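Local coordinates for protein TASOR (Homo sapiens, PDB 6TL1) that is a subunit of the HUSH complex, which maintains epigenetic silencing at H3K9me3-rich loci, and is represented here by its pseudo-PARP domain, at residues C40-E48 with Q83-H91; E67-V77 with D128-K138. One frame throughout, in Å; residues are numbered along the deposited sequence.

Interaction 1 (C40-E48 with Q83-H91); sequences CLVHNELLE and QTICEKGLH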
loop_
_atom_site.group_PDB
_atom_site.type_symbol
_atom_site.label_atom_id
_atom_site.label_comp_id
_atom_site.label_asym_id
_atom_site.label_seq_id
_atom_site.Cartn_x
_atom_site.Cartn_y
_atom_site.Cartn_z
ATOM N N CYS A 40 2.706 14.723 -6.442
ATOM C CA CYS A 40 2.894 14.392 -7.848
ATOM C C CYS A 40 2.058 13.181 -8.222
ATOM O O CYS A 40 1.917 12.250 -7.427
ATOM C CB CYS A 40 4.359 14.053 -8.164
ATOM S SG CYS A 40 5.556 15.323 -7.799
ATOM N N LEU A 41 1.520 13.182 -9.440
ATOM C CA LEU A 41 0.997 11.941 -9.988
ATOM C C LEU A 41 2.139 11.172 -10.636
ATOM O O LEU A 41 3.119 11.754 -11.110
ATOM C CB LEU A 41 -0.125 12.193 -11.001
ATOM C CG LEU A 41 -1.439 12.647 -10.373
ATOM C CD1 LEU A 41 -2.385 13.252 -11.388
ATOM C CD2 LEU A 41 -2.093 11.471 -9.653
ATOM N N VAL A 42 2.039 9.850 -10.606
ATOM C CA VAL A 42 3.066 8.997 -11.176
ATOM C C VAL A 42 2.542 8.449 -12.499
ATOM O O VAL A 42 1.402 7.972 -12.582
ATOM C CB VAL A 42 3.458 7.871 -10.206
ATOM C CG1 VAL A 42 4.519 6.983 -10.833
ATOM C CG2 VAL A 42 3.961 8.465 -8.888
ATOM N N HIS A 43 3.364 8.528 -13.539
ATOM C CA HIS A 43 2.977 8.005 -14.850
ATOM C C HIS A 43 4.086 7.056 -15.282
ATOM O O HIS A 43 5.041 7.457 -15.948
ATOM C CB HIS A 43 2.720 9.134 -15.864
ATOM C CG HIS A 43 1.746 10.164 -15.372
ATOM N ND1 HIS A 43 0.391 9.937 -15.353
ATOM C CD2 HIS A 43 1.926 11.443 -14.958
ATOM C CE1 HIS A 43 -0.227 11.013 -14.883
ATOM N NE2 HIS A 43 0.679 11.939 -14.647
ATOM N N ASN A 44 3.928 5.780 -14.937
ATOM C CA ASN A 44 4.920 4.776 -15.303
ATOM C C ASN A 44 4.179 3.817 -16.228
ATOM O O ASN A 44 3.441 2.940 -15.766
ATOM C CB ASN A 44 5.519 4.081 -14.060
ATOM C CG ASN A 44 6.534 2.977 -14.430
ATOM O OD1 ASN A 44 6.403 2.324 -15.464
ATOM N ND2 ASN A 44 7.593 2.844 -13.637
ATOM N N GLU A 45 4.358 4.031 -17.535
ATOM C CA GLU A 45 3.604 3.281 -18.536
ATOM C C GLU A 45 3.857 1.781 -18.432
ATOM O O GLU A 45 2.930 0.977 -18.599
ATOM C CB GLU A 45 3.938 3.800 -19.937
ATOM C CG GLU A 45 5.413 4.083 -20.175
ATOM C CD GLU A 45 6.100 2.991 -20.981
ATOM O OE1 GLU A 45 7.334 3.076 -21.174
ATOM O OE2 GLU A 45 5.409 2.048 -21.424
ATOM N N LEU A 46 5.103 1.376 -18.167
ATOM C CA LEU A 46 5.403 -0.052 -18.050
ATOM C C LEU A 46 4.630 -0.687 -16.899
ATOM O O LEU A 46 4.042 -1.763 -17.059
ATOM C CB LEU A 46 6.906 -0.269 -17.877
ATOM C CG LEU A 46 7.747 0.140 -19.084
ATOM C CD1 LEU A 46 9.222 -0.190 -18.875
ATOM C CD2 LEU A 46 7.206 -0.547 -20.328
ATOM N N LEU A 47 4.616 -0.034 -15.723
ATOM C CA LEU A 47 3.878 -0.581 -14.583
ATOM C C LEU A 47 2.378 -0.541 -14.824
ATOM O O LEU A 47 1.651 -1.447 -14.401
ATOM C CB LEU A 47 4.226 0.176 -13.293
ATOM C CG LEU A 47 5.663 -0.045 -12.825
ATOM C CD1 LEU A 47 5.959 0.713 -11.559
ATOM C CD2 LEU A 47 5.898 -1.543 -12.618
ATOM N N GLU A 48 1.891 0.500 -15.505
ATOM C CA GLU A 48 0.456 0.585 -15.746
ATOM C C GLU A 48 0.022 -0.472 -16.754
ATOM O O GLU A 48 -1.064 -1.050 -16.627
ATOM C CB GLU A 48 0.082 1.987 -16.224
ATOM C CG GLU A 48 0.354 3.079 -15.181
ATOM C CD GLU A 48 0.157 4.493 -15.729
ATOM O OE1 GLU A 48 -0.320 5.374 -14.978
ATOM O OE2 GLU A 48 0.481 4.725 -16.915
ATOM N N GLN A 83 12.077 7.709 -6.019
ATOM C CA GLN A 83 12.469 7.520 -7.413
ATOM C C GLN A 83 12.472 6.051 -7.805
ATOM O O GLN A 83 11.858 5.670 -8.807
ATOM C CB GLN A 83 13.848 8.133 -7.645
ATOM C CG GLN A 83 14.467 7.837 -9.024
ATOM C CD GLN A 83 13.616 8.323 -10.178
ATOM O OE1 GLN A 83 12.994 9.379 -10.098
ATOM N NE2 GLN A 83 13.596 7.556 -11.266
ATOM N N THR A 84 13.131 5.206 -7.008
ATOM C CA THR A 84 13.306 3.805 -7.391
ATOM C C THR A 84 11.994 3.032 -7.376
ATOM O O THR A 84 11.730 2.242 -8.291
ATOM C CB THR A 84 14.317 3.138 -6.467
ATOM O OG1 THR A 84 15.541 3.881 -6.495
ATOM C CG2 THR A 84 14.585 1.717 -6.924
ATOM N N ILE A 85 11.154 3.244 -6.358
ATOM C CA ILE A 85 9.878 2.532 -6.310
ATOM C C ILE A 85 8.954 2.993 -7.433
ATOM O O ILE A 85 8.263 2.177 -8.053
ATOM C CB ILE A 85 9.208 2.666 -4.925
ATOM C CG1 ILE A 85 9.948 1.850 -3.867
ATOM C CG2 ILE A 85 7.764 2.207 -4.980
ATOM C CD1 ILE A 85 11.029 2.587 -3.129
ATOM N N CYS A 86 8.902 4.299 -7.715
ATOM C CA CYS A 86 7.995 4.738 -8.770
ATOM C C CYS A 86 8.498 4.325 -10.149
ATOM O O CYS A 86 7.696 4.084 -11.060
ATOM C CB CYS A 86 7.783 6.247 -8.687
ATOM S SG CYS A 86 6.905 6.728 -7.173
ATOM N N GLU A 87 9.807 4.204 -10.321
ATOM C CA GLU A 87 10.309 3.840 -11.635
ATOM C C GLU A 87 10.362 2.328 -11.816
ATOM O O GLU A 87 10.013 1.832 -12.890
ATOM C CB GLU A 87 11.685 4.460 -11.866
ATOM C CG GLU A 87 12.484 3.771 -12.951
ATOM C CD GLU A 87 13.892 4.317 -13.090
ATOM O OE1 GLU A 87 14.587 3.890 -14.029
ATOM O OE2 GLU A 87 14.301 5.121 -12.231
ATOM N N LYS A 88 10.694 1.578 -10.760
ATOM C CA LYS A 88 10.885 0.135 -10.871
ATOM C C LYS A 88 9.723 -0.664 -10.297
ATOM O O LYS A 88 9.606 -1.854 -10.604
ATOM C CB LYS A 88 12.130 -0.311 -10.083
ATOM C CG LYS A 88 13.454 0.357 -10.388
ATOM C CD LYS A 88 14.178 -0.219 -11.569
ATOM C CE LYS A 88 14.024 0.666 -12.775
ATOM N NZ LYS A 88 14.980 0.294 -13.847
ATOM N N GLY A 89 8.849 -0.037 -9.517
ATOM C CA GLY A 89 7.808 -0.760 -8.823
ATOM C C GLY A 89 8.280 -1.248 -7.465
ATOM O O GLY A 89 9.461 -1.203 -7.119
ATOM N N LEU A 90 7.322 -1.690 -6.659
ATOM C CA LEU A 90 7.613 -2.195 -5.322
ATOM C C LEU A 90 7.984 -3.673 -5.397
ATOM O O LEU A 90 7.213 -4.481 -5.918
ATOM C CB LEU A 90 6.411 -1.999 -4.410
ATOM C CG LEU A 90 6.612 -2.397 -2.949
ATOM C CD1 LEU A 90 7.754 -1.611 -2.315
ATOM C CD2 LEU A 90 5.326 -2.173 -2.189
ATOM N N HIS A 91 9.150 -4.021 -4.864
ATOM C CA HIS A 91 9.674 -5.376 -4.917
ATOM C C HIS A 91 9.656 -6.032 -3.543
ATOM O O HIS A 91 9.607 -5.358 -2.506
ATOM C CB HIS A 91 11.104 -5.388 -5.467
ATOM C CG HIS A 91 11.190 -5.102 -6.934
ATOM N ND1 HIS A 91 11.010 -3.841 -7.457
ATOM C CD2 HIS A 91 11.438 -5.915 -7.987
ATOM C CE1 HIS A 91 11.139 -3.888 -8.770
ATOM N NE2 HIS A 91 11.400 -5.134 -9.118
#
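N44 reaches across to the end of helix 82-88 and offers its amide nitrogen to two successive carbonyls. The bond from ND2 to C86 O, 2.9 Å long, is nearly straight at 168°; it uses a lone pair in the carbonyl plane and stays close to the plane of the N44 amide. The second, from ND2 to E87 O at 2.7 Å, is bent to 128° and weak. The asparagine therefore supplies donors to carbonyls in the last turn of the helix.

Two apolar contacts flank this grip. L47 lays CD1 against the backbone where helix 82-88 stops, 3.6 Å from G89 CA. G89 turns the chain out of the helix with a positive phi; a CB at these backbone angles would be jammed against the carbonyl O of K88 and also come tight on L47 CD2. On the strand side of N44, V42 lies along the C86 side chain: CG2 is 3.8 Å from C86 SG, and CG1 is 4.0 Å from C86 CB.

What holds the N44 amide in place is its other end. N44 is the N-cap of helix 45-60, and OD1 accepts from L47 N at 3.0 Å, the donor standing above the carbonyl plane. CG anti to the backbone N (chi1 178°) carries the amide from the strand end across to helix 82-88. One flat group caps the start of one helix and grips the end of another, a pairing that the opposite helix-end charges would be expected to support.

F4 of strand 4-6 and V204 of strand 199-209 both touch V42 and C86, while L47 also rests on C200 and P201. In the TASOR pseudo-PARP domain, helix 82-88 thereby packs against the five-stranded antiparallel sheet where strand 34-42 gives way to helix 45-60.

Interaction 2 (E67-V77 with D128-K138); sequences ELSESYAFLMV and DVVIFKIMKGK
S71 pairs with I134, A73 with F132 and L75 with V130 as antiparallel hydrogen-bonded pairs, alternating with the non-hydrogen-bonded Y72-K133, F74-I131 and M76-V129. The two strand axes run 4.5 Å apart at closest, and their directions differ by 143°, so the ladder is twisted. S71 and I134 exchange two backbone bonds, S71 N to I134 O (2.9 Å) and I134 N to S71 O (2.8 Å). At V77 and D128 one backbone bond remains, V77 N to D128 O, and a water links V77 O to D128 N.

This is part of the five-stranded antiparallel sheet of the pseudo-PARP domain: 71-77 is its last strand, though F74 also bonds through its backbone to S110, while 126-134 also bonds strand 199-209.

On the face carrying Y72, F74 and I131, the isoleucine serves both rings. I131 CG1 meets F74 at the ring edge, 3.8 Å from CD2, while I131 CG2 comes obliquely to Y72 CD1. Helix 12-22 covers these three residues through V17, I20 and L21. E70 runs beside K133 on this side, its carboxylate bridged to R55 of helix 45-60.

On the other face I134 folds over toward S71 and A73. Its CG1 sits between the backbone N and the carbonyl carbon (chi1 57°), 3.4 Å from S71 OG, and this torsion carries CD1 on to 3.8 Å from A73 CB. L75 CB abuts the F132 ring in plane at its edge, 3.7 Å from CE1. K136 NZ bonds weakly to S71 OG, and a second water ties that hydroxyl to S69 O and K136 N.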
loop_
_atom_site.group_PDB
_atom_site.type_symbol
_atom_site.label_atom_id
_atom_site.label_comp_id
_atom_site.label_asym_id
_atom_site.label_seq_id
_atom_site.Cartn_x
_atom_site.Cartn_y
_atom_site.Cartn_z
ATOM N N GLU A 67 -14.064 -8.152 -7.067
ATOM C CA GLU A 67 -12.658 -8.468 -6.858
ATOM C C GLU A 67 -11.749 -7.777 -7.864
ATOM O O GLU A 67 -10.531 -7.759 -7.667
ATOM C CB GLU A 67 -12.477 -9.989 -6.891
ATOM C CG GLU A 67 -13.233 -10.669 -5.742
ATOM C CD GLU A 67 -13.319 -12.178 -5.867
ATOM O OE1 GLU A 67 -13.310 -12.692 -7.006
ATOM O OE2 GLU A 67 -13.433 -12.847 -4.816
ATOM N N LEU A 68 -12.301 -7.188 -8.918
ATOM C CA LEU A 68 -11.484 -6.477 -9.888
ATOM C C LEU A 68 -11.350 -4.997 -9.557
ATOM O O LEU A 68 -10.630 -4.278 -10.261
ATOM C CB LEU A 68 -12.106 -6.643 -11.275
ATOM C CG LEU A 68 -12.084 -8.079 -11.800
ATOM C CD1 LEU A 68 -12.861 -8.159 -13.091
ATOM C CD2 LEU A 68 -10.655 -8.557 -11.987
ATOM N N SER A 69 -12.024 -4.538 -8.502
ATOM C CA SER A 69 -12.049 -3.127 -8.146
ATOM C C SER A 69 -10.660 -2.612 -7.779
ATOM O O SER A 69 -9.850 -3.321 -7.172
ATOM C CB SER A 69 -13.020 -2.913 -6.980
ATOM O OG SER A 69 -13.269 -1.540 -6.760
ATOM N N GLU A 70 -10.391 -1.361 -8.155
ATOM C CA GLU A 70 -9.200 -0.615 -7.755
ATOM C C GLU A 70 -9.406 0.074 -6.411
ATOM O O GLU A 70 -10.462 0.650 -6.156
ATOM C CB GLU A 70 -8.834 0.425 -8.814
ATOM C CG GLU A 70 -8.386 -0.174 -10.132
ATOM C CD GLU A 70 -8.049 0.884 -11.167
ATOM O OE1 GLU A 70 -8.018 2.082 -10.810
ATOM O OE2 GLU A 70 -7.828 0.513 -12.341
ATOM N N SER A 71 -8.399 0.010 -5.548
ATOM C CA SER A 71 -8.388 0.794 -4.313
ATOM C C SER A 71 -6.970 1.321 -4.102
ATOM O O SER A 71 -6.107 1.196 -4.977
ATOM C CB SER A 71 -8.929 -0.018 -3.124
ATOM O OG SER A 71 -8.234 -1.229 -2.981
ATOM N N TYR A 72 -6.739 1.985 -2.970
ATOM C CA TYR A 72 -5.458 2.629 -2.718
ATOM C C TYR A 72 -4.849 2.134 -1.412
ATOM O O TYR A 72 -5.559 1.804 -0.460
ATOM C CB TYR A 72 -5.630 4.160 -2.647
ATOM C CG TYR A 72 -6.143 4.768 -3.929
ATOM C CD1 TYR A 72 -5.300 4.913 -5.033
ATOM C CD2 TYR A 72 -7.457 5.202 -4.051
ATOM C CE1 TYR A 72 -5.747 5.482 -6.213
ATOM C CE2 TYR A 72 -7.913 5.786 -5.243
ATOM C CZ TYR A 72 -7.042 5.903 -6.322
ATOM O OH TYR A 72 -7.443 6.451 -7.523
ATOM N N ALA A 73 -3.518 2.063 -1.387
ATOM C CA ALA A 73 -2.755 1.747 -0.186
ATOM C C ALA A 73 -1.483 2.581 -0.195
ATOM O O ALA A 73 -1.120 3.185 -1.212
ATOM C CB ALA A 73 -2.419 0.253 -0.096
ATOM N N PHE A 74 -0.769 2.576 0.933
ATOM C CA PHE A 74 0.234 3.602 1.195
ATOM C C PHE A 74 1.546 3.021 1.694
ATOM O O PHE A 74 1.595 1.946 2.304
ATOM C CB PHE A 74 -0.322 4.618 2.203
ATOM C CG PHE A 74 -1.734 4.994 1.909
ATOM C CD1 PHE A 74 -2.782 4.282 2.463
ATOM C CD2 PHE A 74 -2.013 5.998 1.001
ATOM C CE1 PHE A 74 -4.077 4.585 2.151
ATOM C CE2 PHE A 74 -3.313 6.313 0.687
ATOM C CZ PHE A 74 -4.348 5.604 1.266
ATOM N N LEU A 75 2.614 3.763 1.428
ATOM C CA LEU A 75 3.949 3.399 1.876
ATOM C C LEU A 75 4.725 4.676 2.146
ATOM O O LEU A 75 4.920 5.491 1.236
ATOM C CB LEU A 75 4.674 2.545 0.836
ATOM C CG LEU A 75 5.977 1.909 1.319
ATOM C CD1 LEU A 75 5.682 0.891 2.408
ATOM C CD2 LEU A 75 6.713 1.235 0.156
ATOM N N MET A 76 5.181 4.846 3.382
ATOM C CA MET A 76 6.133 5.905 3.685
ATOM C C MET A 76 7.510 5.393 3.284
ATOM O O MET A 76 7.855 4.245 3.573
ATOM C CB MET A 76 6.094 6.287 5.163
ATOM C CG MET A 76 7.119 7.331 5.528
ATOM S SD MET A 76 6.778 8.101 7.122
ATOM C CE MET A 76 6.983 6.681 8.210
ATOM N N VAL A 77 8.290 6.222 2.590
ATOM C CA VAL A 77 9.524 5.752 1.970
ATOM C C VAL A 77 10.700 6.623 2.378
ATOM O O VAL A 77 10.610 7.857 2.412
ATOM C CB VAL A 77 9.384 5.692 0.436
ATOM C CG1 VAL A 77 8.303 4.703 0.055
ATOM C CG2 VAL A 77 9.002 7.030 -0.087
ATOM N N ASP A 128 7.777 11.333 2.920
ATOM C CA ASP A 128 7.232 11.117 1.588
ATOM C C ASP A 128 6.375 9.865 1.620
ATOM O O ASP A 128 6.819 8.825 2.113
ATOM C CB ASP A 128 8.359 10.934 0.562
ATOM C CG ASP A 128 9.208 12.170 0.402
ATOM O OD1 ASP A 128 8.636 13.272 0.257
ATOM O OD2 ASP A 128 10.452 12.038 0.439
ATOM N N VAL A 129 5.157 9.953 1.094
ATOM C CA VAL A 129 4.240 8.819 1.069
ATOM C C VAL A 129 3.898 8.527 -0.386
ATOM O O VAL A 129 3.429 9.417 -1.107
ATOM C CB VAL A 129 2.970 9.091 1.890
ATOM C CG1 VAL A 129 2.041 7.900 1.834
ATOM C CG2 VAL A 129 3.337 9.425 3.332
ATOM N N VAL A 130 4.158 7.290 -0.818
ATOM C CA VAL A 130 3.731 6.806 -2.129
ATOM C C VAL A 130 2.341 6.209 -1.990
ATOM O O VAL A 130 2.068 5.437 -1.062
ATOM C CB VAL A 130 4.725 5.785 -2.713
ATOM C CG1 VAL A 130 4.229 5.241 -4.080
ATOM C CG2 VAL A 130 6.069 6.442 -2.959
ATOM N N ILE A 131 1.436 6.647 -2.854
ATOM C CA ILE A 131 0.093 6.100 -2.947
ATOM C C ILE A 131 0.086 5.104 -4.095
ATOM O O ILE A 131 0.372 5.465 -5.246
ATOM C CB ILE A 131 -0.953 7.202 -3.169
ATOM C CG1 ILE A 131 -0.970 8.188 -1.986
ATOM C CG2 ILE A 131 -2.324 6.588 -3.471
ATOM C CD1 ILE A 131 -1.941 9.351 -2.171
ATOM N N PHE A 132 -0.234 3.852 -3.780
ATOM C CA PHE A 132 -0.346 2.795 -4.775
ATOM C C PHE A 132 -1.804 2.539 -5.090
ATOM O O PHE A 132 -2.642 2.501 -4.185
ATOM C CB PHE A 132 0.274 1.488 -4.276
ATOM C CG PHE A 132 1.744 1.561 -4.068
ATOM C CD1 PHE A 132 2.262 1.950 -2.850
ATOM C CD2 PHE A 132 2.615 1.247 -5.104
ATOM C CE1 PHE A 132 3.635 2.013 -2.658
ATOM C CE2 PHE A 132 3.980 1.320 -4.927
ATOM C CZ PHE A 132 4.494 1.712 -3.698
ATOM N N LYS A 133 -2.101 2.314 -6.364
ATOM C CA LYS A 133 -3.365 1.685 -6.683
ATOM C C LYS A 133 -3.148 0.178 -6.623
ATOM O O LYS A 133 -2.077 -0.326 -6.970
ATOM C CB LYS A 133 -3.908 2.117 -8.047
ATOM C CG LYS A 133 -3.147 1.648 -9.263
ATOM C CD LYS A 133 -3.941 2.016 -10.526
ATOM C CE LYS A 133 -3.190 1.697 -11.821
ATOM N NZ LYS A 133 -3.937 2.235 -13.010
ATOM N N ILE A 134 -4.146 -0.531 -6.100
ATOM C CA ILE A 134 -4.048 -1.962 -5.856
ATOM C C ILE A 134 -5.356 -2.603 -6.272
ATOM O O ILE A 134 -6.393 -1.943 -6.376
ATOM C CB ILE A 134 -3.757 -2.306 -4.375
ATOM C CG1 ILE A 134 -4.854 -1.696 -3.487
ATOM C CG2 ILE A 134 -2.380 -1.813 -3.992
ATOM C CD1 ILE A 134 -4.732 -2.020 -2.004
ATOM N N MET A 135 -5.284 -3.907 -6.507
ATOM C CA MET A 135 -6.460 -4.765 -6.588
ATOM C C MET A 135 -6.317 -5.825 -5.518
ATOM O O MET A 135 -5.446 -6.703 -5.614
ATOM C CB MET A 135 -6.584 -5.389 -7.972
ATOM C CG MET A 135 -6.879 -4.366 -9.050
ATOM S SD MET A 135 -7.084 -5.161 -10.649
ATOM C CE MET A 135 -5.366 -5.497 -10.992
ATOM N N LYS A 136 -7.155 -5.737 -4.486
ATOM C CA LYS A 136 -7.079 -6.744 -3.453
ATOM C C LYS A 136 -7.562 -8.085 -3.973
ATOM O O LYS A 136 -7.161 -9.121 -3.443
ATOM C CB LYS A 136 -7.878 -6.327 -2.213
ATOM C CG LYS A 136 -7.438 -5.014 -1.590
ATOM C CD LYS A 136 -7.942 -4.911 -0.154
ATOM C CE LYS A 136 -9.337 -4.325 -0.055
ATOM N NZ LYS A 136 -9.417 -2.950 -0.618
ATOM N N GLY A 137 -8.395 -8.078 -5.013
ATOM C CA GLY A 137 -8.849 -9.318 -5.620
ATOM C C GLY A 137 -9.535 -10.213 -4.606
ATOM O O GLY A 137 -10.292 -9.755 -3.734
ATOM N N LYS A 138 -9.274 -11.513 -4.721
ATOM C CA LYS A 138 -9.776 -12.486 -3.759
ATOM C C LYS A 138 -8.814 -12.497 -2.582
ATOM O O LYS A 138 -7.630 -12.838 -2.725
ATOM C CB LYS A 138 -9.935 -13.869 -4.386
ATOM C CG LYS A 138 -10.158 -14.975 -3.366
ATOM C CD LYS A 138 -10.768 -16.228 -3.987
ATOM C CE LYS A 138 -12.298 -16.108 -4.093
ATOM N NZ LYS A 138 -13.003 -16.405 -2.798
HETATM O O HOH W 1 -9.026 -3.492 -4.499
HETATM O O HOH W 2 9.725 9.536 4.222
HETATM O O HOH W 3 12.109 10.168 0.908
#

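Interactions 1 and 2 lie about 13 Å apart, centre to centre, and interleave along the chain: 40-48, then 67-77, then 83-91, then 128-138. Helix 45-60 leads from the first segment to strand 71-77, and helix 82-88 follows that strand, so the chain passes three times between the two sites. Both reach the same five-stranded sheet, interaction 1 through strand 34-42 and interaction 2 at the edge formed by 71-77. They also touch: I85 CG2 packs 3.5 Å from F132 CZ, and L90 lies against F132 and L75. Helix 82-88 and the turn after it thus bring the two into direct contact through F132 and L75 on the sheet side.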